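Local coordinates for hypothetical protein BACOVA_04980 (Bacteroides ovatus, PDB 3UFI), which is probably a fimbrial (pilus) subunit of the FimA-like fimbrillin family, with an inferred role in cell adhesion, at residues 15-20 against 44-49; 109-114 against 191-196; 237-240 against 245-248. All coordinates share one frame; numbering follows the deposited sequence.

Contact 1 of 3, residues 15-20 against 44-49; sequences IEIYGN and IGVTVE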
loop_
_atom_site.group_PDB
_atom_site.type_symbol
_atom_site.label_atom_id
_atom_site.label_comp_id
_atom_site.label_asym_id
_atom_site.label_seq_id
_atom_site.Cartn_x
_atom_site.Cartn_y
_atom_site.Cartn_z
ATOM N N ILE A 15 9.205 23.463 -6.622
ATOM C CA ILE A 15 10.030 22.337 -6.198
ATOM C C ILE A 15 9.798 21.212 -7.232
ATOM O O ILE A 15 8.765 21.180 -7.912
ATOM C CB ILE A 15 9.748 21.877 -4.743
ATOM C CG1 ILE A 15 8.281 21.361 -4.585
ATOM C CG2 ILE A 15 10.183 22.977 -3.727
ATOM C CD1 ILE A 15 7.931 20.695 -3.372
ATOM N N GLU A 16 10.755 20.312 -7.357
ATOM C CA GLU A 16 10.657 19.197 -8.291
ATOM C C GLU A 16 10.599 17.940 -7.479
ATOM O O GLU A 16 11.473 17.704 -6.647
ATOM C CB GLU A 16 11.860 19.178 -9.230
ATOM C CG GLU A 16 11.972 20.380 -10.144
ATOM C CD GLU A 16 13.281 20.263 -10.896
ATOM O OE1 GLU A 16 13.325 19.487 -11.877
ATOM O OE2 GLU A 16 14.296 20.798 -10.396
ATOM N N ILE A 17 9.607 17.120 -7.731
ATOM C CA ILE A 17 9.354 15.947 -6.913
ATOM C C ILE A 17 9.633 14.633 -7.633
ATOM O O ILE A 17 9.273 14.421 -8.797
ATOM C CB ILE A 17 7.881 16.024 -6.388
ATOM C CG1 ILE A 17 7.708 17.308 -5.498
ATOM C CG2 ILE A 17 7.480 14.731 -5.638
ATOM C CD1 ILE A 17 6.429 17.550 -4.940
ATOM N N TYR A 18 10.287 13.747 -6.879
ATOM C CA TYR A 18 10.580 12.379 -7.221
ATOM C C TYR A 18 10.139 11.476 -6.085
ATOM O O TYR A 18 9.964 11.935 -4.951
ATOM C CB TYR A 18 12.076 12.165 -7.466
ATOM C CG TYR A 18 12.691 12.912 -8.618
ATOM C CD1 TYR A 18 13.275 14.166 -8.425
ATOM C CD2 TYR A 18 12.855 12.299 -9.861
ATOM C CE1 TYR A 18 13.988 14.798 -9.439
ATOM C CE2 TYR A 18 13.576 12.925 -10.887
ATOM C CZ TYR A 18 14.176 14.154 -10.652
ATOM O OH TYR A 18 14.891 14.794 -11.629
ATOM N N GLY A 19 10.035 10.183 -6.379
ATOM C CA GLY A 19 9.653 9.197 -5.389
ATOM C C GLY A 19 10.312 7.851 -5.594
ATOM O O GLY A 19 10.385 7.344 -6.720
ATOM N N ASN A 20 10.790 7.275 -4.481
ATOM C CA ASN A 20 11.290 5.897 -4.373
ATOM C C ASN A 20 10.271 5.107 -3.596
ATOM O O ASN A 20 9.585 5.678 -2.746
ATOM C CB ASN A 20 12.633 5.838 -3.623
ATOM C CG ASN A 20 13.847 6.214 -4.388
ATOM O OD1 ASN A 20 14.069 5.756 -5.501
ATOM N ND2 ASN A 20 14.737 6.946 -3.737
ATOM N N ILE A 44 -0.010 10.941 -6.323
ATOM C CA ILE A 44 0.354 11.142 -4.921
ATOM C C ILE A 44 -0.191 12.505 -4.443
ATOM O O ILE A 44 -0.436 13.390 -5.258
ATOM C CB ILE A 44 1.911 11.029 -4.715
ATOM C CG1 ILE A 44 2.689 12.158 -5.469
ATOM C CG2 ILE A 44 2.432 9.594 -5.049
ATOM C CD1 ILE A 44 4.215 12.284 -5.127
ATOM N N GLY A 45 -0.377 12.642 -3.137
ATOM C CA GLY A 45 -0.775 13.893 -2.508
ATOM C C GLY A 45 0.398 14.392 -1.702
ATOM O O GLY A 45 0.964 13.615 -0.942
ATOM N N VAL A 46 0.819 15.649 -1.909
ATOM C CA VAL A 46 1.994 16.275 -1.257
ATOM C C VAL A 46 1.536 17.436 -0.350
ATOM O O VAL A 46 0.780 18.316 -0.767
ATOM C CB VAL A 46 3.061 16.731 -2.300
ATOM C CG1 VAL A 46 4.255 17.421 -1.625
ATOM C CG2 VAL A 46 3.549 15.532 -3.136
ATOM N N THR A 47 1.974 17.396 0.918
ATOM C CA THR A 47 1.629 18.387 1.919
ATOM C C THR A 47 2.901 19.023 2.505
ATOM O O THR A 47 3.822 18.306 2.901
ATOM C CB THR A 47 0.783 17.721 3.024
ATOM O OG1 THR A 47 -0.373 17.136 2.431
ATOM C CG2 THR A 47 0.346 18.692 4.120
ATOM N N VAL A 48 2.899 20.359 2.618
ATOM C CA VAL A 48 3.941 21.132 3.301
ATOM C C VAL A 48 3.522 21.144 4.769
ATOM O O VAL A 48 2.526 21.774 5.126
ATOM C CB VAL A 48 4.167 22.532 2.708
ATOM C CG1 VAL A 48 5.201 23.303 3.529
ATOM C CG2 VAL A 48 4.605 22.428 1.251
ATOM N N GLU A 49 4.206 20.324 5.573
ATOM C CA GLU A 49 3.917 20.101 6.987
ATOM C C GLU A 49 4.405 21.261 7.839
ATOM O O GLU A 49 3.624 21.854 8.579
ATOM C CB GLU A 49 4.543 18.764 7.459
ATOM C CG GLU A 49 4.566 18.597 8.974
ATOM C CD GLU A 49 5.030 17.263 9.519
ATOM O OE1 GLU A 49 4.569 16.216 9.009
ATOM O OE2 GLU A 49 5.801 17.266 10.508
#

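Contact 2 of 3, residues 109-114 against 191-196; sequences GTLPGT and NVTTGE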
loop_
_atom_site.group_PDB
_atom_site.type_symbol
_atom_site.label_atom_id
_atom_site.label_comp_id
_atom_site.label_asym_id
_atom_site.label_seq_id
_atom_site.Cartn_x
_atom_site.Cartn_y
_atom_site.Cartn_z
ATOM N N GLY A 109 -5.506 21.538 -1.296
ATOM C CA GLY A 109 -5.653 22.494 -0.195
ATOM C C GLY A 109 -6.369 21.956 1.023
ATOM O O GLY A 109 -6.500 22.672 2.015
ATOM N N THR A 110 -6.836 20.699 0.959
ATOM C CA THR A 110 -7.568 20.047 2.057
ATOM C C THR A 110 -7.148 18.611 2.240
ATOM O O THR A 110 -7.070 17.877 1.247
ATOM C CB THR A 110 -9.098 20.017 1.819
ATOM O OG1 THR A 110 -9.528 21.142 1.099
ATOM C CG2 THR A 110 -9.881 19.854 3.109
ATOM N N LEU A 111 -7.039 18.164 3.509
ATOM C CA LEU A 111 -6.676 16.773 3.803
ATOM C C LEU A 111 -7.840 15.838 3.422
ATOM O O LEU A 111 -8.995 16.186 3.657
ATOM C CB LEU A 111 -6.283 16.591 5.281
ATOM C CG LEU A 111 -4.938 17.193 5.756
ATOM C CD1 LEU A 111 -4.814 17.093 7.246
ATOM C CD2 LEU A 111 -3.734 16.537 5.108
ATOM N N PRO A 112 -7.558 14.673 2.786
ATOM C CA PRO A 112 -8.654 13.762 2.397
ATOM C C PRO A 112 -9.301 13.077 3.608
ATOM O O PRO A 112 -8.801 13.213 4.724
ATOM C CB PRO A 112 -7.947 12.749 1.495
ATOM C CG PRO A 112 -6.543 12.707 2.003
ATOM C CD PRO A 112 -6.235 14.119 2.416
ATOM N N GLY A 113 -10.404 12.359 3.379
ATOM C CA GLY A 113 -11.110 11.642 4.435
ATOM C C GLY A 113 -11.547 12.544 5.571
ATOM O O GLY A 113 -12.005 13.662 5.329
ATOM N N THR A 114 -11.404 12.072 6.821
ATOM C CA THR A 114 -11.787 12.862 7.997
ATOM C C THR A 114 -10.506 13.388 8.612
ATOM O O THR A 114 -9.817 12.655 9.326
ATOM C CB THR A 114 -12.654 12.039 8.978
ATOM O OG1 THR A 114 -13.744 11.469 8.267
ATOM C CG2 THR A 114 -13.201 12.882 10.136
ATOM N N ASN A 191 -3.840 7.135 7.841
ATOM C CA ASN A 191 -3.655 8.528 8.210
ATOM C C ASN A 191 -2.566 9.126 7.305
ATOM O O ASN A 191 -1.426 8.683 7.358
ATOM C CB ASN A 191 -3.304 8.597 9.700
ATOM C CG ASN A 191 -3.294 9.983 10.265
ATOM O OD1 ASN A 191 -2.821 10.926 9.651
ATOM N ND2 ASN A 191 -3.772 10.128 11.474
ATOM N N VAL A 192 -2.921 10.107 6.441
ATOM C CA VAL A 192 -1.950 10.672 5.472
ATOM C C VAL A 192 -0.966 11.662 6.140
ATOM O O VAL A 192 0.027 12.049 5.534
ATOM C CB VAL A 192 -2.636 11.329 4.232
ATOM C CG1 VAL A 192 -3.654 10.386 3.602
ATOM C CG2 VAL A 192 -3.266 12.682 4.577
ATOM N N THR A 193 -1.259 12.075 7.364
ATOM C CA THR A 193 -0.425 12.994 8.126
ATOM C C THR A 193 0.702 12.232 8.822
ATOM O O THR A 193 1.814 12.729 8.864
ATOM C CB THR A 193 -1.323 13.756 9.122
ATOM O OG1 THR A 193 -2.221 14.546 8.348
ATOM C CG2 THR A 193 -0.539 14.669 10.070
ATOM N N THR A 194 0.409 11.048 9.387
ATOM C CA THR A 194 1.376 10.253 10.147
ATOM C C THR A 194 1.819 8.988 9.404
ATOM O O THR A 194 2.819 8.382 9.779
ATOM C CB THR A 194 0.779 9.868 11.508
ATOM O OG1 THR A 194 -0.308 8.971 11.312
ATOM C CG2 THR A 194 0.309 11.071 12.313
ATOM N N GLY A 195 1.057 8.569 8.398
ATOM C CA GLY A 195 1.366 7.336 7.691
ATOM C C GLY A 195 0.890 6.096 8.410
ATOM O O GLY A 195 1.107 4.991 7.920
ATOM N N GLU A 196 0.205 6.254 9.552
ATOM C CA GLU A 196 -0.305 5.111 10.283
ATOM C C GLU A 196 -1.508 4.461 9.568
ATOM O O GLU A 196 -2.535 5.110 9.369
ATOM C CB GLU A 196 -0.698 5.483 11.725
ATOM C CG GLU A 196 -1.251 4.265 12.467
ATOM C CD GLU A 196 -1.824 4.463 13.856
ATOM O OE1 GLU A 196 -2.278 5.588 14.174
ATOM O OE2 GLU A 196 -1.874 3.464 14.611
#

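Contact 3 of 3, residues 237-240 against 245-248; sequences LLEV and ETYT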
loop_
_atom_site.group_PDB
_atom_site.type_symbol
_atom_site.label_atom_id
_atom_site.label_comp_id
_atom_site.label_asym_id
_atom_site.label_seq_id
_atom_site.Cartn_x
_atom_site.Cartn_y
_atom_site.Cartn_z
ATOM N N LEU A 237 -10.282 -18.975 9.931
ATOM C CA LEU A 237 -10.538 -20.115 9.067
ATOM C C LEU A 237 -10.198 -19.822 7.599
ATOM O O LEU A 237 -10.591 -18.786 7.047
ATOM C CB LEU A 237 -12.016 -20.545 9.169
ATOM C CG LEU A 237 -12.431 -21.830 8.404
ATOM C CD1 LEU A 237 -11.870 -23.099 9.074
ATOM C CD2 LEU A 237 -13.933 -21.940 8.334
ATOM N N LEU A 238 -9.499 -20.772 6.979
ATOM C CA LEU A 238 -9.244 -20.789 5.548
ATOM C C LEU A 238 -10.126 -21.866 4.951
ATOM O O LEU A 238 -10.059 -23.022 5.366
ATOM C CB LEU A 238 -7.762 -21.018 5.172
ATOM C CG LEU A 238 -7.485 -21.154 3.638
ATOM C CD1 LEU A 238 -7.777 -19.854 2.906
ATOM C CD2 LEU A 238 -6.044 -21.626 3.358
ATOM N N GLU A 239 -10.986 -21.470 4.021
ATOM C CA GLU A 239 -11.874 -22.367 3.304
ATOM C C GLU A 239 -11.549 -22.257 1.823
ATOM O O GLU A 239 -11.397 -21.145 1.296
ATOM C CB GLU A 239 -13.339 -22.035 3.589
ATOM C CG GLU A 239 -14.316 -22.975 2.900
ATOM C CD GLU A 239 -15.778 -22.771 3.230
ATOM O OE1 GLU A 239 -16.088 -22.431 4.396
ATOM O OE2 GLU A 239 -16.621 -22.985 2.329
ATOM N N VAL A 240 -11.365 -23.408 1.174
ATOM C CA VAL A 240 -11.048 -23.449 -0.245
ATOM C C VAL A 240 -12.048 -24.347 -0.947
ATOM O O VAL A 240 -12.247 -25.488 -0.535
ATOM C CB VAL A 240 -9.583 -23.892 -0.524
ATOM C CG1 VAL A 240 -9.354 -24.118 -2.020
ATOM C CG2 VAL A 240 -8.583 -22.878 0.027
ATOM N N GLU A 245 -14.978 -29.574 -4.408
ATOM C CA GLU A 245 -14.709 -30.037 -3.045
ATOM C C GLU A 245 -14.442 -28.847 -2.157
ATOM O O GLU A 245 -13.940 -27.837 -2.637
ATOM C CB GLU A 245 -13.507 -31.012 -3.011
ATOM C CG GLU A 245 -13.605 -32.180 -3.977
ATOM C CD GLU A 245 -14.752 -33.163 -3.806
ATOM O OE1 GLU A 245 -15.331 -33.250 -2.702
ATOM O OE2 GLU A 245 -15.055 -33.875 -4.788
ATOM N N THR A 246 -14.753 -28.965 -0.865
ATOM C CA THR A 246 -14.515 -27.910 0.119
ATOM C C THR A 246 -13.495 -28.401 1.137
ATOM O O THR A 246 -13.680 -29.456 1.731
ATOM C CB THR A 246 -15.832 -27.472 0.789
ATOM O OG1 THR A 246 -16.702 -26.953 -0.213
ATOM C CG2 THR A 246 -15.616 -26.413 1.873
ATOM N N TYR A 247 -12.413 -27.640 1.299
ATOM C CA TYR A 247 -11.332 -27.850 2.251
ATOM C C TYR A 247 -11.386 -26.743 3.269
ATOM O O TYR A 247 -11.512 -25.578 2.895
ATOM C CB TYR A 247 -9.952 -27.845 1.555
ATOM C CG TYR A 247 -9.805 -28.847 0.432
ATOM C CD1 TYR A 247 -10.263 -28.557 -0.855
ATOM C CD2 TYR A 247 -9.170 -30.069 0.640
ATOM C CE1 TYR A 247 -10.125 -29.472 -1.896
ATOM C CE2 TYR A 247 -9.036 -30.997 -0.393
ATOM C CZ TYR A 247 -9.512 -30.690 -1.662
ATOM O OH TYR A 247 -9.388 -31.582 -2.695
ATOM N N THR A 248 -11.325 -27.086 4.554
ATOM C CA THR A 248 -11.300 -26.077 5.619
ATOM C C THR A 248 -10.186 -26.387 6.581
ATOM O O THR A 248 -9.992 -27.541 6.952
ATOM C CB THR A 248 -12.641 -25.963 6.385
ATOM O OG1 THR A 248 -12.908 -27.208 7.004
ATOM C CG2 THR A 248 -13.814 -25.537 5.504
#

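Contact 1 of 3, residues 15-20 against 44-49
Ile17 meets Ile44 and Val46 through methyl groups alone. These three buried side chains make every close approach across the contact, and it is small: 126 Å² is buried in all. The backbones stay well apart. The closest pair of CA atoms, those of Ile17 and Val46, is 9.3 Å apart, too far for strand pairing, so the two strands face each other across a layer of side chains.

The first apolar meeting is tip to tip. Ile17 CD1 lies 4.0 Å from Val46 CG2, and it is equally near Val46 CG1, so the end methyl of the isoleucine sits against the fork of the valine. The extended chain of Ile17 makes this possible: CG1 is anti to the carbonyl carbon (chi1 -62°), and CD1 continues straight outward.

The second meeting uses the other branch of Ile17. Its CG2 touches Ile44 CD1 at 4.1 Å. Here the two side chains lie alongside each other and run opposite ways. Ile44 holds CG1 between its own backbone N and carbonyl carbon, with CD1 extended beyond it. Ile17 therefore divides its two branches between two residues of 44-49 whose side chains point toward it. Both contacts are at ordinary van der Waals distance.

Tyr68 of strand 66-72 touches all three residues. Phe153 of strand 150-156 also reaches Ile17, while Tyr102 and Leu98 of strand 95-102 cover Ile44 and Val46 respectively. Strand 16-25 pairs with 75-78 and 150-156, and strand 43-51 pairs with 66-72 and 95-102. The two strands do not pair with each other but meet through inward side chains, consistent with the beta-sandwich core expected of a fimbrillin-like protein of the transthyretin clan.

Contact 2 of 3, residues 109-114 against 191-196
Leu111 sets its methyl groups against the hydroxyl oxygen of Thr193, an apolar-to-polar meeting in a contact between two loops. Leu111 CD1 comes to 3.8 Å from Thr193 OG1, and the two side chains are nearly perpendicular. The other branch turns to Val192: Leu111 CD2 lies 3.9 Å from Val192 CG2, with the two side chains alongside and oppositely directed.

The Pro112 ring meets the valine methyls through CD and CG. Its CD is 3.9 Å from Val192 CG2, and its CG faces Val192 CG1. The valine puts CG2 between its backbone N and carbonyl carbon (chi1 -51°), where that methyl can touch both Leu111 and Pro112.

The 191-196 turn is held from within. Asn191 OD1 accepts from Thr193 N in the carbonyl plane at 3.0 Å, an Asx turn. It also accepts from Thr194 N, which stands above that plane; this bond, three residues on, makes an Asx motif. Thr194 OG1 takes Glu196 N in an ST turn.

Tyr101 and Ile118 pack on both Pro112 and Val192. Between the two segments only van der Waals contacts form, including one against a hydroxyl oxygen; the hydrogen bonds described shape the 191-196 loop.

Contact 3 of 3, residues 237-240 against 245-248
Val240 and Tyr247 form a hydrogen-bonded pair in an antiparallel beta hairpin made by strands 237-242 and 245-250. The axes of segments 237-240 and 245-248 run at 164° to each other.

Two backbone bonds join this pair. Val240 N donates to Tyr247 O at 2.8 Å, and Tyr247 N donates back to Val240 O at the same length. Both are nearly straight. Weaker CA-H...O contacts flank them: Thr248 CA approaches Leu238 O at 3.3 Å.

The packing on the Glu239 side uses the methylene part of the glutamate. Glu239 and Thr248, a non-hydrogen-bonded pair, project together from the same face, with Glu239 CG 3.7 Å from Thr248 CG2. Glu239 keeps CG anti to its backbone N (chi1 -178°), and the extended chain runs across Thr246 CG2 as well. Replacing Glu239 by an alanine would probably take the CG contact from Thr248 CG2, only CB remaining near it, and leave Thr246 CG2 without its neighbour on this strand. Thr246 OG1 turns elsewhere and bonds to Arg241. Leu237 CD1 adds a contact with Thr248 CB at 4.0 Å.

Val240 and Tyr247 share the other face. There Met273 touches both, and Phe268 meets the tyrosine ring edge-to-face. At the ring's own edge, in its plane, Val240 O lies 3.7 Å from Tyr247 CD1.

In the fold
From the N terminus, contact 1 comes first. It brings strand 43-51 back to strand 16-25 and closes a span of 23 residues that includes strand 30-34. Contact 2 follows. It closes a longer span of 76 residues, joining the loop after strand 95-102 to the turn after strand 189-191. Contact 3 closes a tight hairpin, with four residues between its segments, two of them still strand. The three lie in series; none nests within or crosses another. Contacts 1 and 2 are neighbours, with centres about 14 Å apart, and strand 95-102 packs against both. Contact 3 lies on the opposite side of the chain's centre, about 44 Å from contact 1 between centres, in a separate two-stranded sheet.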